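Local atomic coordinates of hyaluronidase (Thermobaculum terrenum, PDB entry 5DIY), a protein that probably hydrolyses terminal N-acetylglucosamine residues as a family 84 glycoside hydrolase, here with its presumed proton donor replaced. Residues Y323-D334 and Q342-E350. Sequence-based numbering, arbitrary orientation.
Sequences YLTNLFKKVQED and QGLRTLREE
Val331 and Gly343 bring the two helices closest, CA to CA 4.6 Å, and the segments 323-334 and 342-350 run roughly antiparallel, their axes 151° apart and 8.4 Å from each other at the nearest point, as in a helical hairpin. Gly343 has no side chain to hold the backbones apart, and Asp334 CB lies 3.8 Å from Gly343 CA. Thr346 turns a methyl to apolar residues and a hydroxyl to a lysine. Its CG2 packs against Leu327 CD1 and Val331 CG2, while its OG1 receives the ammonium of Lys330, NZ to OG1 2.9 Å, the two side chains meeting tip to tip. The same OG1 donates to Gln342 O, which Thr346 N reaches from the opposite face of the carbonyl plane. A kink about CB-CG of Lys330 (chi2 -97°) helps carry NZ to this hydroxyl and to Asp334, where it forms a salt bridge, NZ to the syn lone pair of OD2 at 2.6 Å. A valine in place of Thr346 would probably leave the Lys330 ammonium without its mate across the interface and Gln342 O without its second donor. At the other end, Tyr323 OH donates to Glu350 OE1 (2.7 Å) on the syn side, 25° out of the carboxylate plane. The other oxygen of Glu350 is salt-bridged to Lys306, so the buried carboxylate is probably kept ionised. On the inner side, Leu347 CD1 meets the edge of the Phe328 ring at CE1, 4.0 Å away. Far from the sugar site, the hairpin belongs to the helical region following the barrel: Phe328 packs on Leu386 of helix 373-398 and stacks with Phe444 of helix 440-451, while Leu344 touches Phe393.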
ATOM      1  N   TYR C 323      12.333  14.705  -5.744  1.00 22.47           N
ATOM      2  CA  TYR C 323      12.648  15.479  -6.947  1.00 23.07           C
ATOM      3  C   TYR C 323      12.042  16.884  -6.895  1.00 23.55           C
ATOM      4  O   TYR C 323      12.745  17.871  -7.101  1.00 22.95           O
ATOM      5  CB  TYR C 323      12.203  14.736  -8.219  1.00 23.64           C
ATOM      6  CG  TYR C 323      12.459  15.496  -9.513  1.00 24.28           C
ATOM      7  CD1 TYR C 323      11.560  16.467  -9.962  1.00 24.37           C
ATOM      8  CD2 TYR C 323      13.588  15.242 -10.286  1.00 24.11           C
ATOM      9  CE1 TYR C 323      11.778  17.159 -11.138  1.00 24.43           C
ATOM     10  CE2 TYR C 323      13.817  15.935 -11.464  1.00 24.80           C
ATOM     11  CZ  TYR C 323      12.907  16.894 -11.886  1.00 25.28           C
ATOM     12  OH  TYR C 323      13.112  17.589 -13.056  1.00 26.82           O
ATOM     13  N   LEU C 324      10.745  16.984  -6.615  1.00 24.40           N
ATOM     14  CA  LEU C 324      10.106  18.303  -6.593  1.00 24.80           C
ATOM     15  C   LEU C 324      10.532  19.133  -5.382  1.00 23.28           C
ATOM     16  O   LEU C 324      10.680  20.351  -5.499  1.00 23.64           O
ATOM     17  CB  LEU C 324       8.579  18.211  -6.725  1.00 26.32           C
ATOM     18  CG  LEU C 324       8.050  18.112  -8.173  1.00 27.92           C
ATOM     19  CD1 LEU C 324       6.531  18.067  -8.172  1.00 29.15           C
ATOM     20  CD2 LEU C 324       8.537  19.249  -9.071  1.00 28.68           C
ATOM     21  N   THR C 325      10.753  18.481  -4.242  1.00 21.64           N
ATOM     22  CA  THR C 325      11.262  19.165  -3.050  1.00 21.57           C
ATOM     23  C   THR C 325      12.587  19.863  -3.361  1.00 21.50           C
ATOM     24  O   THR C 325      12.742  21.057  -3.081  1.00 20.80           O
ATOM     25  CB  THR C 325      11.436  18.197  -1.863  1.00 21.38           C
ATOM     26  OG1 THR C 325      10.156  17.700  -1.475  1.00 21.74           O
ATOM     27  CG2 THR C 325      12.072  18.879  -0.662  1.00 21.87           C
ATOM     28  N   ASN C 326      13.513  19.124  -3.969  1.00 21.52           N
ATOM     29  CA  ASN C 326      14.808  19.681  -4.355  1.00 22.34           C
ATOM     30  C   ASN C 326      14.669  20.773  -5.417  1.00 22.36           C
ATOM     31  O   ASN C 326      15.324  21.817  -5.334  1.00 21.89           O
ATOM     32  CB  ASN C 326      15.750  18.578  -4.862  1.00 23.10           C
ATOM     33  CG  ASN C 326      16.107  17.561  -3.787  1.00 23.64           C
ATOM     34  OD1 ASN C 326      16.058  17.843  -2.597  1.00 23.98           O
ATOM     35  ND2 ASN C 326      16.462  16.365  -4.215  1.00 24.51           N
ATOM     36  N   LEU C 327      13.811  20.540  -6.407  1.00 22.59           N
ATOM     37  CA  LEU C 327      13.665  21.480  -7.518  1.00 23.49           C
ATOM     38  C   LEU C 327      13.178  22.854  -7.068  1.00 22.79           C
ATOM     39  O   LEU C 327      13.727  23.873  -7.500  1.00 21.51           O
ATOM     40  CB  LEU C 327      12.740  20.918  -8.600  1.00 25.05           C
ATOM     41  CG  LEU C 327      12.624  21.799  -9.859  1.00 27.48           C
ATOM     42  CD1 LEU C 327      12.765  20.982 -11.137  1.00 28.77           C
ATOM     43  CD2 LEU C 327      11.313  22.581  -9.877  1.00 28.16           C
ATOM     44  N   PHE C 328      12.157  22.887  -6.211  1.00 22.32           N
ATOM     45  CA  PHE C 328      11.585  24.171  -5.776  1.00 22.38           C
ATOM     46  C   PHE C 328      12.512  24.919  -4.819  1.00 22.05           C
ATOM     47  O   PHE C 328      12.563  26.143  -4.848  1.00 20.71           O
ATOM     48  CB  PHE C 328      10.179  24.000  -5.177  1.00 22.29           C
ATOM     49  CG  PHE C 328       9.134  23.562  -6.177  1.00 22.70           C
ATOM     50  CD1 PHE C 328       8.969  24.231  -7.392  1.00 22.87           C
ATOM     51  CD2 PHE C 328       8.289  22.497  -5.893  1.00 23.16           C
ATOM     52  CE1 PHE C 328       8.012  23.827  -8.307  1.00 22.43           C
ATOM     53  CE2 PHE C 328       7.317  22.095  -6.799  1.00 23.51           C
ATOM     54  CZ  PHE C 328       7.178  22.759  -8.009  1.00 23.49           C
ATOM     55  N   LYS C 329      13.238  24.185  -3.981  1.00 22.61           N
ATOM     56  CA  LYS C 329      14.326  24.765  -3.192  1.00 23.80           C
ATOM     57  C   LYS C 329      15.398  25.401  -4.102  1.00 23.45           C
ATOM     58  O   LYS C 329      15.874  26.515  -3.842  1.00 23.53           O
ATOM     59  CB  LYS C 329      14.943  23.699  -2.281  1.00 24.76           C
ATOM     60  CG  LYS C 329      16.109  24.168  -1.420  1.00 26.25           C
ATOM     61  CD  LYS C 329      16.765  22.996  -0.699  1.00 27.71           C
ATOM     62  CE  LYS C 329      18.199  23.317  -0.291  1.00 29.35           C
ATOM     63  NZ  LYS C 329      18.269  24.400   0.726  1.00 30.87           N
ATOM     64  N   LYS C 330      15.752  24.706  -5.175  1.00 23.79           N
ATOM     65  CA  LYS C 330      16.721  25.221  -6.150  1.00 23.61           C
ATOM     66  C   LYS C 330      16.203  26.490  -6.837  1.00 23.47           C
ATOM     67  O   LYS C 330      16.933  27.485  -6.942  1.00 22.03           O
ATOM     68  CB  LYS C 330      17.061  24.139  -7.177  1.00 24.26           C
ATOM     69  CG  LYS C 330      18.123  24.529  -8.190  1.00 25.39           C
ATOM     70  CD  LYS C 330      17.525  25.010  -9.505  1.00 26.99           C
ATOM     71  CE  LYS C 330      18.614  25.425 -10.482  1.00 27.50           C
ATOM     72  NZ  LYS C 330      18.024  26.179 -11.617  1.00 28.31           N
ATOM     73  N   VAL C 331      14.949  26.446  -7.292  1.00 23.48           N
ATOM     74  CA  VAL C 331      14.295  27.597  -7.940  1.00 23.71           C
ATOM     75  C   VAL C 331      14.236  28.805  -7.006  1.00 24.01           C
ATOM     76  O   VAL C 331      14.523  29.930  -7.431  1.00 23.58           O
ATOM     77  CB  VAL C 331      12.857  27.248  -8.436  1.00 23.67           C
ATOM     78  CG1 VAL C 331      12.078  28.502  -8.843  1.00 23.89           C
ATOM     79  CG2 VAL C 331      12.908  26.267  -9.601  1.00 23.23           C
ATOM     80  N   GLN C 332      13.862  28.579  -5.748  1.00 24.43           N
ATOM     81  CA  GLN C 332      13.798  29.673  -4.775  1.00 25.56           C
ATOM     82  C   GLN C 332      15.185  30.274  -4.500  1.00 24.82           C
ATOM     83  O   GLN C 332      15.316  31.500  -4.374  1.00 22.96           O
ATOM     84  CB  GLN C 332      13.121  29.230  -3.473  1.00 27.76           C
ATOM     85  CG  GLN C 332      11.612  29.054  -3.609  1.00 30.93           C
ATOM     86  CD  GLN C 332      10.954  28.445  -2.372  1.00 34.54           C
ATOM     87  OE1 GLN C 332      11.618  28.118  -1.386  1.00 37.80           O
ATOM     88  NE2 GLN C 332       9.637  28.293  -2.422  1.00 36.44           N
ATOM     89  N   GLU C 333      16.218  29.434  -4.432  1.00 24.45           N
ATOM     90  CA  GLU C 333      17.586  29.955  -4.280  1.00 25.72           C
ATOM     91  C   GLU C 333      18.006  30.801  -5.489  1.00 24.01           C
ATOM     92  O   GLU C 333      18.592  31.867  -5.317  1.00 23.58           O
ATOM     93  CB  GLU C 333      18.618  28.852  -4.001  1.00 28.11           C
ATOM     94  CG  GLU C 333      20.001  29.443  -3.728  1.00 31.48           C
ATOM     95  CD  GLU C 333      20.963  28.499  -3.043  1.00 34.23           C
ATOM     96  OE1 GLU C 333      21.049  27.324  -3.461  1.00 36.38           O
ATOM     97  OE2 GLU C 333      21.649  28.951  -2.091  1.00 36.33           O
ATOM     98  N   ASP C 334      17.686  30.339  -6.696  1.00 23.30           N
ATOM     99  CA  ASP C 334      17.919  31.129  -7.915  1.00 23.27           C
ATOM    100  C   ASP C 334      17.302  32.526  -7.808  1.00 23.16           C
ATOM    101  O   ASP C 334      17.976  33.527  -8.054  1.00 21.90           O
ATOM    102  CB  ASP C 334      17.344  30.423  -9.154  1.00 23.12           C
ATOM    103  CG  ASP C 334      18.227  29.309  -9.672  1.00 23.50           C
ATOM    104  OD1 ASP C 334      19.420  29.236  -9.307  1.00 23.31           O
ATOM    105  OD2 ASP C 334      17.717  28.504 -10.467  1.00 22.77           O
ATOM    106  N   GLN C 342      17.418  31.750 -14.718  1.00 28.43           N
ATOM    107  CA  GLN C 342      17.649  30.322 -14.477  1.00 27.82           C
ATOM    108  C   GLN C 342      16.462  29.696 -13.721  1.00 25.82           C
ATOM    109  O   GLN C 342      15.987  28.618 -14.083  1.00 24.49           O
ATOM    110  CB  GLN C 342      18.960  30.094 -13.706  1.00 29.07           C
ATOM    111  CG  GLN C 342      20.227  30.559 -14.431  1.00 30.72           C
ATOM    112  CD  GLN C 342      20.617  32.016 -14.148  1.00 32.21           C
ATOM    113  OE1 GLN C 342      19.768  32.916 -14.113  1.00 32.39           O
ATOM    114  NE2 GLN C 342      21.908  32.252 -13.953  1.00 33.10           N
ATOM    115  N   GLY C 343      15.980  30.390 -12.689  1.00 23.83           N
ATOM    116  CA  GLY C 343      14.836  29.932 -11.907  1.00 22.73           C
ATOM    117  C   GLY C 343      13.554  29.835 -12.713  1.00 22.50           C
ATOM    118  O   GLY C 343      12.813  28.858 -12.587  1.00 21.98           O
ATOM    119  N   LEU C 344      13.288  30.853 -13.529  1.00 22.34           N
ATOM    120  CA  LEU C 344      12.131  30.851 -14.428  1.00 22.61           C
ATOM    121  C   LEU C 344      12.226  29.750 -15.494  1.00 22.97           C
ATOM    122  O   LEU C 344      11.219  29.090 -15.787  1.00 22.16           O
ATOM    123  CB  LEU C 344      11.944  32.224 -15.093  1.00 22.30           C
ATOM    124  CG  LEU C 344      11.465  33.368 -14.187  1.00 22.09           C
ATOM    125  CD1 LEU C 344      11.439  34.671 -14.973  1.00 22.16           C
ATOM    126  CD2 LEU C 344      10.095  33.069 -13.583  1.00 22.27           C
ATOM    127  N   ARG C 345      13.426  29.549 -16.046  1.00 22.73           N
ATOM    128  CA  ARG C 345      13.664  28.495 -17.047  1.00 24.55           C
ATOM    129  C   ARG C 345      13.378  27.114 -16.467  1.00 23.25           C
ATOM    130  O   ARG C 345      12.698  26.312 -17.099  1.00 22.05           O
ATOM    131  CB  ARG C 345      15.106  28.547 -17.598  1.00 26.31           C
ATOM    132  CG  ARG C 345      15.445  27.434 -18.592  1.00 29.05           C
ATOM    133  CD  ARG C 345      16.703  27.712 -19.411  1.00 31.62           C
ATOM    134  NE  ARG C 345      17.839  28.131 -18.581  1.00 35.11           N
ATOM    135  CZ  ARG C 345      18.639  27.322 -17.878  1.00 39.49           C
ATOM    136  NH1 ARG C 345      18.479  25.993 -17.874  1.00 41.29           N
ATOM    137  NH2 ARG C 345      19.624  27.853 -17.159  1.00 42.52           N
ATOM    138  N   THR C 346      13.897  26.858 -15.267  1.00 23.08           N
ATOM    139  CA  THR C 346      13.708  25.577 -14.581  1.00 23.33           C
ATOM    140  C   THR C 346      12.232  25.293 -14.344  1.00 23.19           C
ATOM    141  O   THR C 346      11.762  24.183 -14.603  1.00 23.02           O
ATOM    142  CB  THR C 346      14.446  25.552 -13.231  1.00 23.87           C
ATOM    143  OG1 THR C 346      15.836  25.810 -13.445  1.00 25.07           O
ATOM    144  CG2 THR C 346      14.286  24.209 -12.527  1.00 23.67           C
ATOM    145  N   LEU C 347      11.511  26.297 -13.856  1.00 22.93           N
ATOM    146  CA  LEU C 347      10.074  26.174 -13.627  1.00 24.14           C
ATOM    147  C   LEU C 347       9.325  25.914 -14.944  1.00 24.12           C
ATOM    148  O   LEU C 347       8.493  25.001 -15.012  1.00 23.86           O
ATOM    149  CB  LEU C 347       9.539  27.435 -12.937  1.00 25.38           C
ATOM    150  CG  LEU C 347       8.079  27.444 -12.478  1.00 26.67           C
ATOM    151  CD1 LEU C 347       7.798  26.324 -11.486  1.00 27.50           C
ATOM    152  CD2 LEU C 347       7.750  28.799 -11.868  1.00 27.26           C
ATOM    153  N   ARG C 348       9.647  26.697 -15.976  1.00 24.21           N
ATOM    154  CA  ARG C 348       9.059  26.550 -17.317  1.00 25.34           C
ATOM    155  C   ARG C 348       9.248  25.147 -17.890  1.00 25.18           C
ATOM    156  O   ARG C 348       8.285  24.534 -18.343  1.00 25.48           O
ATOM    157  CB  ARG C 348       9.674  27.570 -18.286  1.00 26.72           C
ATOM    158  CG  ARG C 348       9.122  27.520 -19.714  1.00 28.36           C
ATOM    159  CD  ARG C 348       9.910  28.403 -20.670  1.00 29.29           C
ATOM    160  NE  ARG C 348       9.907  29.790 -20.203  1.00 30.81           N
ATOM    161  CZ  ARG C 348      10.967  30.504 -19.800  1.00 31.29           C
ATOM    162  NH1 ARG C 348      12.206  30.014 -19.817  1.00 32.07           N
ATOM    163  NH2 ARG C 348      10.781  31.758 -19.394  1.00 31.77           N
ATOM    164  N   GLU C 349      10.496  24.676 -17.892  1.00 24.96           N
ATOM    165  CA  GLU C 349      10.853  23.355 -18.418  1.00 25.92           C
ATOM    166  C   GLU C 349      10.129  22.242 -17.648  1.00 25.39           C
ATOM    167  O   GLU C 349       9.674  21.266 -18.245  1.00 24.04           O
ATOM    168  CB  GLU C 349      12.386  23.139 -18.373  1.00 27.82           C
ATOM    169  CG  GLU C 349      13.192  23.978 -19.382  1.00 30.12           C
ATOM    170  CD  GLU C 349      14.732  23.923 -19.209  1.00 32.45           C
ATOM    171  OE1 GLU C 349      15.247  23.480 -18.150  1.00 32.72           O
ATOM    172  OE2 GLU C 349      15.451  24.358 -20.149  1.00 34.32           O
ATOM    173  N   GLU C 350      10.010  22.402 -16.325  1.00 24.79           N
ATOM    174  CA  GLU C 350       9.312  21.418 -15.490  1.00 25.11           C
ATOM    175  C   GLU C 350       7.809  21.347 -15.793  1.00 25.36           C
ATOM    176  O   GLU C 350       7.225  20.254 -15.865  1.00 24.55           O
ATOM    177  CB  GLU C 350       9.526  21.733 -14.004  1.00 26.27           C
ATOM    178  CG  GLU C 350       9.248  20.564 -13.084  1.00 26.77           C
ATOM    179  CD  GLU C 350      10.130  19.371 -13.394  1.00 26.81           C
ATOM    180  OE1 GLU C 350      11.342  19.557 -13.632  1.00 28.31           O
ATOM    181  OE2 GLU C 350       9.613  18.242 -13.414  1.00 26.81           O
TER